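Local coordinates for protein peptidoglycan glycosyltransferase (Burkholderia ambifaria, PDB 5UY7) that belongs to the penicillin-binding proteins and carries a transpeptidase-family domain of the beta-lactamase clan, at residues A[198-212]-A[232-244]. Numbering follows the deposited sequence. Where two conformers were deposited one is given.
Sequences SIDSKIQYIAYANLK and TGEVLALVNYPTY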
loop_
_atom_site.group_PDB
_atom_site.type_symbol
_atom_site.label_atom_id
_atom_site.label_comp_id
_atom_site.label_asym_id
_atom_site.label_seq_id
_atom_site.Cartn_x
_atom_site.Cartn_y
_atom_site.Cartn_z
ATOM N N SER A 198 -18.929 -10.559 -6.014
ATOM C CA SER A 198 -18.530 -10.560 -4.616
ATOM C C SER A 198 -18.813 -9.232 -3.940
ATOM O O SER A 198 -18.761 -9.169 -2.708
ATOM C CB SER A 198 -17.038 -10.884 -4.489
ATOM O OG SER A 198 -16.278 -9.973 -5.253
ATOM N N ILE A 199 -19.113 -8.187 -4.715
ATOM C CA ILE A 199 -19.398 -6.876 -4.146
ATOM C C ILE A 199 -20.511 -6.992 -3.119
ATOM O O ILE A 199 -21.579 -7.550 -3.393
ATOM C CB ILE A 199 -19.782 -5.878 -5.251
ATOM C CG1 ILE A 199 -18.693 -5.790 -6.317
ATOM C CG2 ILE A 199 -20.071 -4.502 -4.647
ATOM C CD1 ILE A 199 -17.425 -5.199 -5.820
ATOM N N ASP A 200 -20.250 -6.475 -1.924
ATOM C CA ASP A 200 -21.217 -6.443 -0.835
ATOM C C ASP A 200 -21.890 -5.075 -0.859
ATOM O O ASP A 200 -21.209 -4.057 -0.718
ATOM C CB ASP A 200 -20.498 -6.695 0.488
ATOM C CG ASP A 200 -21.422 -6.662 1.691
ATOM O OD1 ASP A 200 -22.184 -5.693 1.852
ATOM O OD2 ASP A 200 -21.360 -7.610 2.505
ATOM N N SER A 201 -23.222 -5.048 -1.022
ATOM C CA SER A 201 -23.923 -3.775 -1.198
ATOM C C SER A 201 -23.674 -2.832 -0.028
ATOM O O SER A 201 -23.593 -1.608 -0.210
ATOM C CB SER A 201 -25.426 -4.008 -1.355
ATOM O OG SER A 201 -25.732 -4.719 -2.544
ATOM N N LYS A 202 -23.591 -3.381 1.183
ATOM C CA LYS A 202 -23.373 -2.561 2.370
ATOM C C LYS A 202 -21.965 -1.972 2.397
ATOM O O LYS A 202 -21.786 -0.788 2.715
ATOM C CB LYS A 202 -23.630 -3.411 3.615
ATOM C CG LYS A 202 -23.509 -2.703 4.936
ATOM C CD LYS A 202 -24.268 -3.484 6.020
ATOM C CE LYS A 202 -24.217 -4.993 5.784
ATOM N NZ LYS A 202 -24.745 -5.801 6.923
ATOM N N ILE A 203 -20.950 -2.777 2.072
ATOM C CA ILE A 203 -19.590 -2.249 2.075
ATOM C C ILE A 203 -19.376 -1.319 0.889
ATOM O O ILE A 203 -18.661 -0.316 1.002
ATOM C CB ILE A 203 -18.563 -3.397 2.098
ATOM C CG1 ILE A 203 -18.740 -4.223 3.377
ATOM C CG2 ILE A 203 -17.140 -2.849 2.029
ATOM C CD1 ILE A 203 -17.818 -5.435 3.487
ATOM N N GLN A 204 -19.997 -1.621 -0.255
ATOM C CA GLN A 204 -19.954 -0.702 -1.389
ATOM C C GLN A 204 -20.526 0.659 -1.002
ATOM O O GLN A 204 -19.955 1.700 -1.346
ATOM C CB GLN A 204 -20.726 -1.301 -2.573
ATOM C CG GLN A 204 -20.748 -0.442 -3.832
ATOM C CD GLN A 204 -19.498 -0.614 -4.670
ATOM O OE1 GLN A 204 -18.546 -1.252 -4.234
ATOM N NE2 GLN A 204 -19.502 -0.062 -5.883
ATOM N N TYR A 205 -21.652 0.670 -0.276
ATOM C CA TYR A 205 -22.216 1.939 0.174
ATOM C C TYR A 205 -21.270 2.654 1.133
ATOM O O TYR A 205 -21.098 3.880 1.053
ATOM C CB TYR A 205 -23.578 1.717 0.836
ATOM C CG TYR A 205 -24.081 2.966 1.511
ATOM C CD1 TYR A 205 -24.558 4.033 0.766
ATOM C CD2 TYR A 205 -24.018 3.104 2.892
ATOM C CE1 TYR A 205 -25.000 5.197 1.386
ATOM C CE2 TYR A 205 -24.439 4.243 3.505
ATOM C CZ TYR A 205 -24.925 5.286 2.757
ATOM O OH TYR A 205 -25.350 6.411 3.405
ATOM N N ILE A 206 -20.654 1.908 2.056
ATOM C CA ILE A 206 -19.703 2.512 2.990
ATOM C C ILE A 206 -18.572 3.183 2.230
ATOM O O ILE A 206 -18.192 4.327 2.517
ATOM C CB ILE A 206 -19.164 1.452 3.966
ATOM C CG1 ILE A 206 -20.218 1.116 5.017
ATOM C CG2 ILE A 206 -17.881 1.937 4.623
ATOM C CD1 ILE A 206 -19.878 -0.116 5.822
ATOM N N ALA A 207 -18.012 2.475 1.244
ATOM C CA ALA A 207 -16.921 3.037 0.459
ATOM C C ALA A 207 -17.388 4.243 -0.343
ATOM O O ALA A 207 -16.708 5.277 -0.384
ATOM C CB ALA A 207 -16.355 1.964 -0.471
ATOM N N TYR A 208 -18.558 4.137 -0.968
ATOM C CA TYR A 208 -19.078 5.238 -1.770
ATOM C C TYR A 208 -19.343 6.474 -0.918
ATOM O O TYR A 208 -18.931 7.588 -1.267
ATOM C CB TYR A 208 -20.361 4.784 -2.466
ATOM C CG TYR A 208 -21.157 5.901 -3.067
ATOM C CD1 TYR A 208 -20.868 6.372 -4.329
ATOM C CD2 TYR A 208 -22.209 6.476 -2.368
ATOM C CE1 TYR A 208 -21.616 7.395 -4.888
ATOM C CE2 TYR A 208 -22.946 7.496 -2.909
ATOM C CZ TYR A 208 -22.639 7.953 -4.165
ATOM O OH TYR A 208 -23.395 8.976 -4.692
ATOM N N ALA A 209 -20.056 6.300 0.196
ATOM C CA ALA A 209 -20.435 7.443 1.020
ATOM C C ALA A 209 -19.209 8.173 1.546
ATOM O O ALA A 209 -19.146 9.408 1.515
ATOM C CB ALA A 209 -21.313 6.973 2.175
ATOM N N ASN A 210 -18.219 7.422 2.032
ATOM C CA ASN A 210 -17.041 8.068 2.586
ATOM C C ASN A 210 -16.194 8.706 1.500
ATOM O O ASN A 210 -15.614 9.781 1.711
ATOM C CB ASN A 210 -16.216 7.060 3.393
ATOM C CG ASN A 210 -16.820 6.785 4.746
ATOM O OD1 ASN A 210 -16.958 7.689 5.567
ATOM N ND2 ASN A 210 -17.185 5.530 4.996
ATOM N N LEU A 211 -16.098 8.056 0.336
ATOM C CA LEU A 211 -15.286 8.613 -0.741
ATOM C C LEU A 211 -15.928 9.864 -1.317
ATOM O O LEU A 211 -15.235 10.853 -1.588
ATOM C CB LEU A 211 -15.071 7.564 -1.834
ATOM C CG LEU A 211 -14.178 7.990 -2.993
ATOM C CD1 LEU A 211 -12.743 8.211 -2.522
ATOM C CD2 LEU A 211 -14.277 6.930 -4.095
ATOM N N LYS A 212 -17.251 9.838 -1.494
ATOM C CA LYS A 212 -17.971 11.010 -1.982
ATOM C C LYS A 212 -17.767 12.191 -1.045
ATOM O O LYS A 212 -17.479 13.309 -1.485
ATOM C CB LYS A 212 -19.459 10.676 -2.123
ATOM C CG LYS A 212 -20.352 11.837 -2.548
ATOM C CD LYS A 212 -21.785 11.351 -2.759
ATOM C CE LYS A 212 -22.713 12.460 -3.248
ATOM N NZ LYS A 212 -22.898 13.522 -2.233
ATOM N N THR A 232 -10.119 -14.502 0.966
ATOM C CA THR A 232 -10.570 -15.047 -0.307
ATOM C C THR A 232 -10.074 -14.288 -1.521
ATOM O O THR A 232 -10.156 -14.828 -2.629
ATOM C CB THR A 232 -12.106 -15.064 -0.382
ATOM O OG1 THR A 232 -12.600 -13.712 -0.331
ATOM C CG2 THR A 232 -12.697 -15.888 0.765
ATOM N N GLY A 233 -9.613 -13.048 -1.360
ATOM C CA GLY A 233 -9.343 -12.189 -2.491
ATOM C C GLY A 233 -10.563 -11.527 -3.103
ATOM O O GLY A 233 -10.414 -10.757 -4.057
ATOM N N GLU A 234 -11.756 -11.777 -2.571
ATOM C CA GLU A 234 -12.960 -11.194 -3.143
ATOM C C GLU A 234 -12.965 -9.682 -2.962
ATOM O O GLU A 234 -12.656 -9.168 -1.883
ATOM C CB GLU A 234 -14.205 -11.798 -2.486
ATOM C CG GLU A 234 -14.511 -13.222 -2.918
ATOM C CD GLU A 234 -15.633 -13.860 -2.110
ATOM O OE1 GLU A 234 -16.357 -13.134 -1.400
ATOM O OE2 GLU A 234 -15.789 -15.091 -2.183
ATOM N N VAL A 235 -13.329 -8.967 -4.023
ATOM C CA VAL A 235 -13.530 -7.524 -3.938
ATOM C C VAL A 235 -14.883 -7.270 -3.291
ATOM O O VAL A 235 -15.921 -7.665 -3.830
ATOM C CB VAL A 235 -13.449 -6.872 -5.323
ATOM C CG1 VAL A 235 -13.790 -5.379 -5.229
ATOM C CG2 VAL A 235 -12.061 -7.047 -5.895
ATOM N N LEU A 236 -14.875 -6.636 -2.119
ATOM C CA LEU A 236 -16.110 -6.333 -1.410
ATOM C C LEU A 236 -16.677 -4.977 -1.792
ATOM O O LEU A 236 -17.892 -4.760 -1.667
ATOM C CB LEU A 236 -15.871 -6.372 0.105
ATOM C CG LEU A 236 -15.333 -7.700 0.645
ATOM C CD1 LEU A 236 -15.103 -7.587 2.152
ATOM C CD2 LEU A 236 -16.305 -8.832 0.345
ATOM N N ALA A 237 -15.822 -4.060 -2.242
ATOM C CA ALA A 237 -16.261 -2.747 -2.692
ATOM C C ALA A 237 -15.286 -2.252 -3.740
ATOM O O ALA A 237 -14.082 -2.489 -3.636
ATOM C CB ALA A 237 -16.351 -1.746 -1.534
ATOM N N LEU A 238 -15.815 -1.556 -4.742
ATOM C CA LEU A 238 -14.987 -1.008 -5.811
ATOM C C LEU A 238 -15.719 0.231 -6.304
ATOM O O LEU A 238 -16.769 0.099 -6.937
ATOM C CB LEU A 238 -14.804 -2.045 -6.921
ATOM C CG LEU A 238 -13.884 -1.794 -8.117
ATOM C CD1 LEU A 238 -12.450 -2.016 -7.725
ATOM C CD2 LEU A 238 -14.261 -2.730 -9.258
ATOM N N VAL A 239 -15.214 1.422 -5.968
ATOM C CA VAL A 239 -15.942 2.666 -6.202
ATOM C C VAL A 239 -15.042 3.674 -6.901
ATOM O O VAL A 239 -13.920 3.927 -6.451
ATOM C CB VAL A 239 -16.476 3.272 -4.888
ATOM C CG1 VAL A 239 -17.236 4.579 -5.177
ATOM C CG2 VAL A 239 -17.387 2.293 -4.193
ATOM N N ASN A 240 -15.542 4.256 -7.986
ATOM C CA ASN A 240 -14.982 5.460 -8.583
ATOM C C ASN A 240 -15.957 6.598 -8.339
ATOM O O ASN A 240 -17.161 6.435 -8.572
ATOM C CB ASN A 240 -14.761 5.288 -10.084
ATOM C CG ASN A 240 -13.723 4.238 -10.399
ATOM O OD1 ASN A 240 -12.528 4.500 -10.312
ATOM N ND2 ASN A 240 -14.173 3.044 -10.768
ATOM N N TYR A 241 -15.450 7.738 -7.872
ATOM C CA TYR A 241 -16.280 8.930 -7.714
ATOM C C TYR A 241 -15.587 10.140 -8.323
ATOM O O TYR A 241 -14.487 10.515 -7.867
ATOM C CB TYR A 241 -16.622 9.197 -6.246
ATOM C CG TYR A 241 -17.749 10.190 -6.156
ATOM C CD1 TYR A 241 -19.069 9.774 -6.275
ATOM C CD2 TYR A 241 -17.497 11.548 -6.035
ATOM C CE1 TYR A 241 -20.112 10.677 -6.233
ATOM C CE2 TYR A 241 -18.530 12.459 -6.000
ATOM C CZ TYR A 241 -19.839 12.019 -6.094
ATOM O OH TYR A 241 -20.871 12.923 -6.060
ATOM N N PRO A 242 -16.181 10.796 -9.333
ATOM C CA PRO A 242 -17.448 10.399 -9.959
ATOM C C PRO A 242 -17.296 9.177 -10.868
ATOM O O PRO A 242 -16.184 8.701 -11.085
ATOM C CB PRO A 242 -17.847 11.634 -10.785
ATOM C CG PRO A 242 -16.902 12.731 -10.376
ATOM C CD PRO A 242 -15.662 12.052 -9.891
ATOM N N THR A 243 -18.411 8.675 -11.399
ATOM C CA THR A 243 -18.350 7.497 -12.256
ATOM C C THR A 243 -17.869 7.811 -13.669
ATOM O O THR A 243 -17.387 6.906 -14.356
ATOM C CB THR A 243 -19.724 6.835 -12.338
ATOM O OG1 THR A 243 -20.662 7.801 -12.814
ATOM C CG2 THR A 243 -20.167 6.339 -10.973
ATOM N N TYR A 244 -17.998 9.056 -14.120
ATOM C CA TYR A 244 -17.599 9.421 -15.480
ATOM C C TYR A 244 -16.167 9.949 -15.507
ATOM O O TYR A 244 -15.688 10.525 -14.530
ATOM C CB TYR A 244 -18.560 10.460 -16.069
ATOM C CG TYR A 244 -18.747 11.682 -15.199
ATOM C CD1 TYR A 244 -19.754 11.728 -14.244
ATOM C CD2 TYR A 244 -17.916 12.789 -15.329
ATOM C CE1 TYR A 244 -19.926 12.839 -13.440
ATOM C CE2 TYR A 244 -18.081 13.906 -14.529
ATOM C CZ TYR A 244 -19.086 13.923 -13.585
ATOM O OH TYR A 244 -19.257 15.027 -12.784
#
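With CG of Gln204 trans to its own backbone nitrogen (chi1 -179°) and the chain bent at chi2 (83°), the terminal amide drops from the helix onto the outer edge of strand 235-241 and grips Leu238 through both backbone groups. Leu238 N donates to Gln204 OE1 at 2.8 Å, in the plane of the Gln204 side-chain carbonyl and on a lone pair, while Gln204 NE2 donates to Leu238 O at 2.9 Å from well above the plane of the Leu238 carbonyl. The two bonds fix the rotation of the amide and show how a side chain can mimic a neighbouring strand, satisfying Leu238 N and O on an outermost strand of the sheet. The residues before the helix do similar work: the backbone Asp200 N bonds to Leu236 O at 2.9 Å and the Ser198 hydroxyl OG donates to Val235 O at 2.7 Å, while Asp200 OD1 caps the helix by accepting from Ile203 N.

Further along, Ala207 CB rests against both Ala237 CB and Val239 CG2, and Leu211 CD2 lies 3.9 Å from Tyr241 CB. Tyr208 meets Val239 CG1 at its ring edge and stands obliquely to the Tyr241 ring. Over one face of the latter passes Lys212 CG, a CH-pi contact 4.0 Å from the centroid; the ammonium of Lys212 pairs with Glu216.

The 201-212 part of the helix runs at 35° to strand 235-241 of the five-stranded antiparallel sheet. Ile203 also reaches Val227 of strand 222-229, next in the sheet, and Thr523 of helix 509-526, which packs beside this helix.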